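Long-range contacts in nicotinate phosphoribosyltransferase (Vibrio cholerae, PDB 4HL7), which probably catalyses the ATP-dependent formation of nicotinate D-ribonucleotide from nicotinate and phosphoribosyl diphosphate, a step in NAD biosynthesis: residues Val159-Leu164 with Leu199-Gln204; Gln239-Glu244 with Glu379-Pro384; Gly296-Trp301 with Leu333-Tyr338. All coordinates share one frame; numbering follows the deposited sequence.

Contact 1 (Val159-Leu164 with Leu199-Gln204); sequences VLKTKL and LACLKQ
Lys161 and Cys201 have the closest alpha carbons, 8.1 Å apart, where two helical segments run in nearly the same direction; the axes of the two segments approach to 10.9 Å and are inclined by 27°. The joint is apolar. Cys201 lies at its centre. Its SG stands anti to the backbone N (chi1 170°) and meets two leucines from one helical face. Leu160 CD2 lies 3.8 Å from Cys201 SG. Leu164, one turn later, brings CD1 to 3.9 Å from the same sulfur. The other methyl of Leu164, CD2, is 4.0 Å from Leu202 CD2, and these two side chains cross at about a right angle. Leu160 likewise uses both branches, since its CD1 approaches Leu202 CD2 more loosely at 4.3 Å. The aliphatic start of Lys161, at CG, borders the sulfur on the exposed margin. Leu160 also touches Val198, and Leu164 touches Glu205, both on the second helix. Phe329 of helix 329-339 also touches Leu164. Helices 155-174 and 192-205 lie in sequence just before and after strand 181-183. Their similar direction is consistent with the helical layer around the parallel sheet of the alpha/beta barrel of this family.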
loop_
_atom_site.group_PDB
_atom_site.type_symbol
_atom_site.label_atom_id
_atom_site.label_comp_id
_atom_site.label_asym_id
_atom_site.label_seq_id
_atom_site.Cartn_x
_atom_site.Cartn_y
_atom_site.Cartn_z
ATOM N N VAL A 159 0.566 17.518 -16.824
ATOM C CA VAL A 159 1.122 17.773 -15.495
ATOM C C VAL A 159 2.330 16.870 -15.304
ATOM O O VAL A 159 3.395 17.294 -14.797
ATOM C CB VAL A 159 0.087 17.485 -14.365
ATOM C CG1 VAL A 159 0.783 17.444 -13.001
ATOM C CG2 VAL A 159 -1.016 18.530 -14.382
ATOM N N LEU A 160 2.172 15.603 -15.685
ATOM C CA LEU A 160 3.283 14.656 -15.493
ATOM C C LEU A 160 4.479 15.063 -16.371
ATOM O O LEU A 160 5.640 15.029 -15.930
ATOM C CB LEU A 160 2.851 13.241 -15.807
ATOM C CG LEU A 160 3.952 12.181 -15.662
ATOM C CD1 LEU A 160 4.586 12.119 -14.260
ATOM C CD2 LEU A 160 3.358 10.808 -16.028
ATOM N N LYS A 161 4.194 15.449 -17.614
ATOM C CA LYS A 161 5.279 15.813 -18.547
ATOM C C LYS A 161 6.141 16.971 -18.006
ATOM O O LYS A 161 7.377 16.920 -18.070
ATOM C CB LYS A 161 4.705 16.112 -19.929
ATOM C CG LYS A 161 4.325 14.832 -20.691
ATOM C CD LYS A 161 3.471 15.171 -21.904
ATOM C CE LYS A 161 2.916 13.926 -22.608
ATOM N NZ LYS A 161 2.406 14.415 -23.934
ATOM N N THR A 162 5.485 17.973 -17.415
ATOM C CA THR A 162 6.169 19.121 -16.826
ATOM C C THR A 162 7.048 18.674 -15.643
ATOM O O THR A 162 8.163 19.138 -15.497
ATOM C CB THR A 162 5.177 20.163 -16.315
ATOM O OG1 THR A 162 4.343 20.591 -17.404
ATOM C CG2 THR A 162 5.923 21.373 -15.811
ATOM N N LYS A 163 6.526 17.803 -14.780
ATOM C CA LYS A 163 7.319 17.288 -13.666
ATOM C C LYS A 163 8.518 16.477 -14.186
ATOM O O LYS A 163 9.648 16.555 -13.642
ATOM C CB LYS A 163 6.460 16.389 -12.719
ATOM C CG LYS A 163 5.341 17.175 -12.072
ATOM C CD LYS A 163 4.526 16.465 -10.987
ATOM C CE LYS A 163 3.781 15.264 -11.458
ATOM N NZ LYS A 163 2.859 14.856 -10.280
ATOM N N LEU A 164 8.276 15.656 -15.199
ATOM C CA LEU A 164 9.383 14.862 -15.738
ATOM C C LEU A 164 10.512 15.723 -16.370
ATOM O O LEU A 164 11.694 15.440 -16.137
ATOM C CB LEU A 164 8.884 13.818 -16.730
ATOM C CG LEU A 164 8.066 12.683 -16.106
ATOM C CD1 LEU A 164 7.493 11.872 -17.247
ATOM C CD2 LEU A 164 8.894 11.811 -15.144
ATOM N N LEU A 199 1.698 5.312 -16.533
ATOM C CA LEU A 199 2.722 4.295 -16.640
ATOM C C LEU A 199 3.321 4.267 -18.076
ATOM O O LEU A 199 4.537 4.160 -18.240
ATOM C CB LEU A 199 2.173 2.892 -16.197
ATOM C CG LEU A 199 2.092 2.724 -14.667
ATOM C CD1 LEU A 199 1.282 1.489 -14.339
ATOM C CD2 LEU A 199 3.509 2.513 -14.173
ATOM N N ALA A 200 2.460 4.352 -19.107
ATOM C CA ALA A 200 2.911 4.425 -20.500
ATOM C C ALA A 200 3.922 5.568 -20.682
ATOM O O ALA A 200 4.946 5.410 -21.349
ATOM C CB ALA A 200 1.725 4.603 -21.450
ATOM N N CYS A 201 3.645 6.719 -20.077
ATOM C CA CYS A 201 4.493 7.886 -20.246
ATOM C C CYS A 201 5.843 7.694 -19.520
ATOM O O CYS A 201 6.916 7.959 -20.077
ATOM C CB CYS A 201 3.728 9.100 -19.733
ATOM S SG CYS A 201 4.677 10.637 -19.584
ATOM N N LEU A 202 5.799 7.217 -18.266
ATOM C CA LEU A 202 7.025 6.893 -17.530
ATOM C C LEU A 202 7.894 5.931 -18.306
ATOM O O LEU A 202 9.101 6.132 -18.436
ATOM C CB LEU A 202 6.698 6.309 -16.170
ATOM C CG LEU A 202 5.965 7.228 -15.206
ATOM C CD1 LEU A 202 5.529 6.415 -13.965
ATOM C CD2 LEU A 202 6.738 8.497 -14.841
ATOM N N LYS A 203 7.281 4.889 -18.845
ATOM C CA LYS A 203 8.028 3.930 -19.607
ATOM C C LYS A 203 8.690 4.585 -20.850
ATOM O O LYS A 203 9.837 4.292 -21.174
ATOM C CB LYS A 203 7.134 2.771 -20.012
ATOM C CG LYS A 203 7.759 1.919 -21.107
ATOM C CD LYS A 203 7.257 0.491 -21.123
ATOM C CE LYS A 203 8.117 -0.328 -22.092
ATOM N NZ LYS A 203 7.404 -1.532 -22.608
ATOM N N GLN A 204 7.960 5.476 -21.511
ATOM C CA GLN A 204 8.489 6.170 -22.669
ATOM C C GLN A 204 9.567 7.227 -22.335
ATOM O O GLN A 204 10.544 7.352 -23.050
ATOM C CB GLN A 204 7.357 6.740 -23.489
ATOM C CG GLN A 204 7.819 7.742 -24.545
ATOM C CD GLN A 204 6.716 8.708 -24.893
ATOM O OE1 GLN A 204 5.715 8.321 -25.509
ATOM N NE2 GLN A 204 6.867 9.976 -24.474
#

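Contact 2 (Gln239-Glu244 with Glu379-Pro384); sequences QALVNE and ECQGRP
Ala240 points its CB at the hairpin 379-384 and meets Cys380 and Arg383 there. Cys380 faces it with CB, and the two CB atoms are 3.7 Å apart. The carbonyl O of Cys380 is closer still, 3.2 Å from Ala240 CB. Arg383 CD packs against Ala240 CB at 3.9 Å, and the guanidinium reaches back to the main chain. There Arg383 NH1 donates to Ala240 O at 2.8 Å. The bond is bent at the hydrogen (138°), and the oxygen lies 15° out of the guanidinium plane. It gives the charged group a carbonyl from the last turn of helix 232-241. Gln381 CB lies over one face of the guanidinium, offset toward the rim. Farther along, Leu241 and Gln381 cross at about a right angle, with Leu241 CD2 3.9 Å from Gln381 CG. The amide end of Gln381 turns to Ser38, where OE1 accepts from the backbone N. A water joins the two main chains, donating to Gln239 O (3.0 Å) and to Pro384 O (2.8 Å). Cys380 and Arg383 pair through both backbone bonds around a type I' turn. Helix 232-241 begins at His232, predicted to be phosphorylated by autocatalysis but unmodified here, and the contact lies at its other end. The motif is a two-residue beta hairpin, at the edge of the antiparallel sheet, docked on a helix C terminus.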
loop_
_atom_site.group_PDB
_atom_site.type_symbol
_atom_site.label_atom_id
_atom_site.label_comp_id
_atom_site.label_asym_id
_atom_site.label_seq_id
_atom_site.Cartn_x
_atom_site.Cartn_y
_atom_site.Cartn_z
ATOM N N GLN A 239 -0.231 -10.101 15.717
ATOM C CA GLN A 239 -0.597 -9.708 17.114
ATOM C C GLN A 239 -1.742 -10.517 17.690
ATOM O O GLN A 239 -1.959 -10.555 18.907
ATOM C CB GLN A 239 -0.949 -8.191 17.193
ATOM C CG GLN A 239 0.233 -7.306 16.830
ATOM C CD GLN A 239 -0.214 -5.870 16.559
ATOM O OE1 GLN A 239 -1.332 -5.514 16.883
ATOM N NE2 GLN A 239 0.657 -5.053 15.939
ATOM N N ALA A 240 -2.523 -11.091 16.808
ATOM C CA ALA A 240 -3.611 -11.978 17.188
ATOM C C ALA A 240 -3.197 -13.467 17.163
ATOM O O ALA A 240 -3.783 -14.289 17.908
ATOM C CB ALA A 240 -4.817 -11.773 16.255
ATOM N N LEU A 241 -2.228 -13.812 16.331
ATOM C CA LEU A 241 -1.931 -15.213 16.052
ATOM C C LEU A 241 -0.829 -15.796 16.974
ATOM O O LEU A 241 -0.817 -17.052 17.210
ATOM C CB LEU A 241 -1.459 -15.359 14.576
ATOM C CG LEU A 241 -2.489 -14.860 13.553
ATOM C CD1 LEU A 241 -1.880 -14.962 12.164
ATOM C CD2 LEU A 241 -3.668 -15.780 13.652
ATOM N N VAL A 242 0.061 -14.939 17.484
ATOM C CA VAL A 242 1.072 -15.389 18.480
ATOM C C VAL A 242 1.042 -14.420 19.646
ATOM O O VAL A 242 0.232 -13.526 19.668
ATOM C CB VAL A 242 2.508 -15.433 17.844
ATOM C CG1 VAL A 242 2.477 -16.472 16.688
ATOM C CG2 VAL A 242 2.976 -14.055 17.246
ATOM N N ASN A 243 1.993 -14.535 20.596
ATOM C CA ASN A 243 1.985 -13.554 21.629
ATOM C C ASN A 243 2.345 -12.192 21.061
ATOM O O ASN A 243 3.132 -12.101 20.136
ATOM C CB ASN A 243 2.965 -13.913 22.782
ATOM C CG ASN A 243 2.774 -12.981 23.962
ATOM O OD1 ASN A 243 3.513 -11.969 24.098
ATOM N ND2 ASN A 243 1.698 -13.240 24.757
ATOM N N GLU A 244 1.725 -11.120 21.570
ATOM C CA GLU A 244 1.996 -9.766 20.979
ATOM C C GLU A 244 3.515 -9.434 20.891
ATOM O O GLU A 244 3.994 -8.878 19.914
ATOM C CB GLU A 244 1.303 -8.662 21.823
ATOM C CG GLU A 244 -0.216 -8.540 21.584
ATOM C CD GLU A 244 -1.007 -9.393 22.585
ATOM O OE1 GLU A 244 -0.502 -10.502 22.943
ATOM O OE2 GLU A 244 -2.109 -8.970 23.037
ATOM N N GLU A 379 -9.127 -6.236 12.957
ATOM C CA GLU A 379 -9.360 -7.384 13.811
ATOM C C GLU A 379 -8.879 -8.637 13.089
ATOM O O GLU A 379 -9.000 -8.745 11.880
ATOM C CB GLU A 379 -10.881 -7.523 14.034
ATOM C CG GLU A 379 -11.316 -8.539 15.043
ATOM C CD GLU A 379 -12.841 -8.568 15.155
ATOM O OE1 GLU A 379 -13.392 -7.683 15.836
ATOM O OE2 GLU A 379 -13.485 -9.432 14.510
ATOM N N CYS A 380 -8.397 -9.601 13.855
ATOM C CA CYS A 380 -7.929 -10.873 13.299
ATOM C C CYS A 380 -8.251 -11.959 14.332
ATOM O O CYS A 380 -7.948 -11.795 15.529
ATOM C CB CYS A 380 -6.422 -10.802 13.121
ATOM S SG CYS A 380 -5.684 -12.303 12.429
ATOM N N GLN A 381 -8.876 -13.052 13.863
ATOM C CA GLN A 381 -9.397 -14.109 14.761
ATOM C C GLN A 381 -10.232 -13.533 15.865
ATOM O O GLN A 381 -10.207 -14.023 17.000
ATOM C CB GLN A 381 -8.243 -14.955 15.362
ATOM C CG GLN A 381 -7.528 -15.829 14.378
ATOM C CD GLN A 381 -8.434 -16.852 13.742
ATOM O OE1 GLN A 381 -9.313 -16.503 12.959
ATOM N NE2 GLN A 381 -8.267 -18.125 14.117
ATOM N N GLY A 382 -11.002 -12.490 15.534
ATOM C CA GLY A 382 -11.899 -11.851 16.500
ATOM C C GLY A 382 -11.201 -11.042 17.584
ATOM O O GLY A 382 -11.820 -10.710 18.598
ATOM N N ARG A 383 -9.912 -10.792 17.397
ATOM C CA ARG A 383 -9.082 -10.066 18.387
ATOM C C ARG A 383 -8.618 -8.750 17.779
ATOM O O ARG A 383 -8.340 -8.702 16.571
ATOM C CB ARG A 383 -7.835 -10.913 18.758
ATOM C CG ARG A 383 -8.191 -12.319 19.313
ATOM C CD ARG A 383 -7.206 -13.415 18.870
ATOM N NE ARG A 383 -7.815 -14.737 19.058
ATOM C CZ ARG A 383 -7.121 -15.872 19.092
ATOM N NH1 ARG A 383 -5.809 -15.846 18.970
ATOM N NH2 ARG A 383 -7.754 -17.036 19.257
ATOM N N PRO A 384 -8.470 -7.704 18.605
ATOM C CA PRO A 384 -7.968 -6.442 18.036
ATOM C C PRO A 384 -6.516 -6.551 17.588
ATOM O O PRO A 384 -5.732 -7.345 18.172
ATOM C CB PRO A 384 -8.009 -5.423 19.221
ATOM C CG PRO A 384 -8.576 -6.157 20.384
ATOM C CD PRO A 384 -8.621 -7.653 20.068
HETATM O O HOH W 1 -4.794 -9.703 19.261
#

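Contact 3 (Gly296-Trp301 with Leu333-Tyr338); sequences GCPFRW and LELCEY
Phe299 plugs into helix 329-339 in a mainly aromatic and apolar surface contact between two successive helices of the alpha/beta barrel. Helix 298-311 follows strand 290-293, and helix 329-339 follows the adjacent parallel strand 320-323. The first turn of the former meets the later part of the latter. With CG anti to the carbonyl carbon (chi1 -54°), Phe299 meets three side chains of the second helix through its ring. Leu335 CD2 sits over one ring face, offset toward the rim, 3.8 Å from the centroid in a CH-pi contact. Its closest approach is 3.4 Å, from Leu335 CD2 to Phe299 CE2. Tyr338 forms a T-shaped pair with Phe299, with centroids 5.0 Å apart and planes at 81°. Here Phe299 is the edge and Tyr338 the face, with Phe299 CD2 3.6 Å from Tyr338 CG. The tyrosine hydroxyl is hydrogen-bonded to Asp303, farther along the first helix, which gives the ring a second tie. Glu334, extended beyond CG, crosses the Phe299 side chain at about a right angle, with Glu334 CD 3.4 Å from Phe299 CZ. Pro298 CB packs on Leu335 CD2 at 3.8 Å. Leu335 also reaches Phe347 of strand 344-349, so it links the helix pair to the barrel wall. The first turn is secured at its N-cap, where Arg300 N donates almost straight to Cys297 SG, 3.5 Å away at 176°.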
loop_
_atom_site.group_PDB
_atom_site.type_symbol
_atom_site.label_atom_id
_atom_site.label_comp_id
_atom_site.label_asym_id
_atom_site.label_seq_id
_atom_site.Cartn_x
_atom_site.Cartn_y
_atom_site.Cartn_z
ATOM N N GLY A 296 7.608 9.340 9.699
ATOM C CA GLY A 296 8.720 9.989 10.445
ATOM C C GLY A 296 9.811 10.397 9.479
ATOM O O GLY A 296 9.614 10.389 8.244
ATOM N N CYS A 297 10.879 10.952 10.022
ATOM C CA CYS A 297 11.901 11.587 9.187
ATOM C C CYS A 297 12.673 10.508 8.417
ATOM O O CYS A 297 13.196 9.559 9.030
ATOM C CB CYS A 297 12.882 12.334 10.077
ATOM S SG CYS A 297 14.344 12.974 9.185
ATOM N N PRO A 298 12.729 10.622 7.072
ATOM C CA PRO A 298 13.434 9.575 6.297
ATOM C C PRO A 298 14.956 9.614 6.477
ATOM O O PRO A 298 15.637 8.605 6.277
ATOM C CB PRO A 298 13.061 9.931 4.841
ATOM C CG PRO A 298 12.844 11.417 4.869
ATOM C CD PRO A 298 12.166 11.666 6.198
ATOM N N PHE A 299 15.491 10.794 6.742
ATOM C CA PHE A 299 16.954 10.923 6.940
ATOM C C PHE A 299 17.446 10.183 8.199
ATOM O O PHE A 299 18.377 9.361 8.142
ATOM C CB PHE A 299 17.341 12.429 6.940
ATOM C CG PHE A 299 16.861 13.147 5.700
ATOM C CD1 PHE A 299 15.627 13.825 5.705
ATOM C CD2 PHE A 299 17.599 13.094 4.512
ATOM C CE1 PHE A 299 15.126 14.372 4.497
ATOM C CE2 PHE A 299 17.118 13.695 3.328
ATOM C CZ PHE A 299 15.874 14.333 3.353
ATOM N N ARG A 300 16.824 10.497 9.324
ATOM C CA ARG A 300 17.078 9.808 10.596
ATOM C C ARG A 300 16.832 8.286 10.484
ATOM O O ARG A 300 17.561 7.493 11.051
ATOM C CB ARG A 300 16.166 10.353 11.674
ATOM C CG ARG A 300 16.563 9.836 13.079
ATOM N N TRP A 301 15.747 7.915 9.818
ATOM C CA TRP A 301 15.396 6.489 9.606
ATOM C C TRP A 301 16.505 5.784 8.853
ATOM O O TRP A 301 16.990 4.703 9.268
ATOM C CB TRP A 301 14.100 6.401 8.797
ATOM C CG TRP A 301 13.696 4.974 8.418
ATOM C CD1 TRP A 301 12.945 4.025 9.183
ATOM C CD2 TRP A 301 13.993 4.344 7.185
ATOM N NE1 TRP A 301 12.821 2.842 8.454
ATOM C CE2 TRP A 301 13.400 3.002 7.225
ATOM C CE3 TRP A 301 14.652 4.762 6.019
ATOM C CZ2 TRP A 301 13.520 2.130 6.175
ATOM C CZ3 TRP A 301 14.767 3.873 4.959
ATOM C CH2 TRP A 301 14.227 2.564 5.047
ATOM N N LEU A 333 14.733 13.597 -4.881
ATOM C CA LEU A 333 16.120 14.010 -5.265
ATOM C C LEU A 333 16.966 14.346 -4.048
ATOM O O LEU A 333 18.176 14.071 -4.008
ATOM C CB LEU A 333 16.115 15.137 -6.292
ATOM C CG LEU A 333 15.504 14.794 -7.662
ATOM C CD1 LEU A 333 15.559 15.996 -8.655
ATOM C CD2 LEU A 333 16.096 13.527 -8.297
ATOM N N GLU A 334 16.362 14.987 -3.061
ATOM C CA GLU A 334 17.048 15.273 -1.793
ATOM C C GLU A 334 17.535 13.987 -1.116
ATOM O O GLU A 334 18.661 13.937 -0.527
ATOM C CB GLU A 334 16.101 16.023 -0.840
ATOM C CG GLU A 334 16.757 16.501 0.429
ATOM C CD GLU A 334 15.772 17.137 1.410
ATOM O OE1 GLU A 334 16.278 17.873 2.280
ATOM O OE2 GLU A 334 14.527 16.888 1.327
ATOM N N LEU A 335 16.678 12.974 -1.123
ATOM C CA LEU A 335 17.030 11.670 -0.525
ATOM C C LEU A 335 18.129 11.015 -1.352
ATOM O O LEU A 335 19.029 10.386 -0.762
ATOM C CB LEU A 335 15.780 10.778 -0.400
ATOM C CG LEU A 335 14.976 11.236 0.834
ATOM C CD1 LEU A 335 13.553 10.658 0.752
ATOM C CD2 LEU A 335 15.607 10.837 2.155
ATOM N N CYS A 336 18.067 11.181 -2.695
ATOM C CA CYS A 336 19.147 10.647 -3.578
ATOM C C CYS A 336 20.523 11.167 -3.153
ATOM O O CYS A 336 21.468 10.397 -3.040
ATOM C CB CYS A 336 18.935 11.048 -5.020
ATOM S SG CYS A 336 17.579 10.183 -5.856
ATOM N N GLU A 337 20.611 12.488 -2.931
ATOM C CA GLU A 337 21.898 13.099 -2.567
ATOM C C GLU A 337 22.371 12.623 -1.201
ATOM O O GLU A 337 23.589 12.432 -0.980
ATOM C CB GLU A 337 21.772 14.621 -2.619
ATOM C CG GLU A 337 21.679 15.057 -4.085
ATOM C CD GLU A 337 21.360 16.522 -4.314
ATOM O OE1 GLU A 337 21.894 17.048 -5.298
ATOM O OE2 GLU A 337 20.570 17.150 -3.535
ATOM N N TYR A 338 21.445 12.516 -0.258
ATOM C CA TYR A 338 21.795 12.198 1.099
ATOM C C TYR A 338 22.296 10.743 1.211
ATOM O O TYR A 338 23.122 10.450 2.060
ATOM C CB TYR A 338 20.595 12.342 2.024
ATOM C CG TYR A 338 20.922 12.332 3.511
ATOM C CD1 TYR A 338 21.367 13.501 4.156
ATOM C CD2 TYR A 338 20.754 11.182 4.286
ATOM C CE1 TYR A 338 21.657 13.504 5.530
ATOM C CE2 TYR A 338 21.042 11.163 5.637
ATOM C CZ TYR A 338 21.474 12.322 6.274
ATOM O OH TYR A 338 21.707 12.273 7.628
#

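How the contacts relate
From the N terminus, contact 1 closes first, joining helix 155-174 to helix 192-205 across a connection of 34 residues that includes strand 181-183. It is complete before contact 2 opens at the end of helix 232-241. Contact 2 closes only at the hairpin 379-384, so its long loop takes in all of contact 3, which joins helices 298-311 and 329-339. Contacts 1 and 3 do not touch, being about 8 Å apart at their nearest atoms. Helix 329-339 connects them, because Phe329 and Leu333 pack on helix 155-174. Contact 2 lies across the chain's centre from contact 1, their centres about 43 Å apart, and ties the end of helix 232-241 to the edge of the antiparallel sheet.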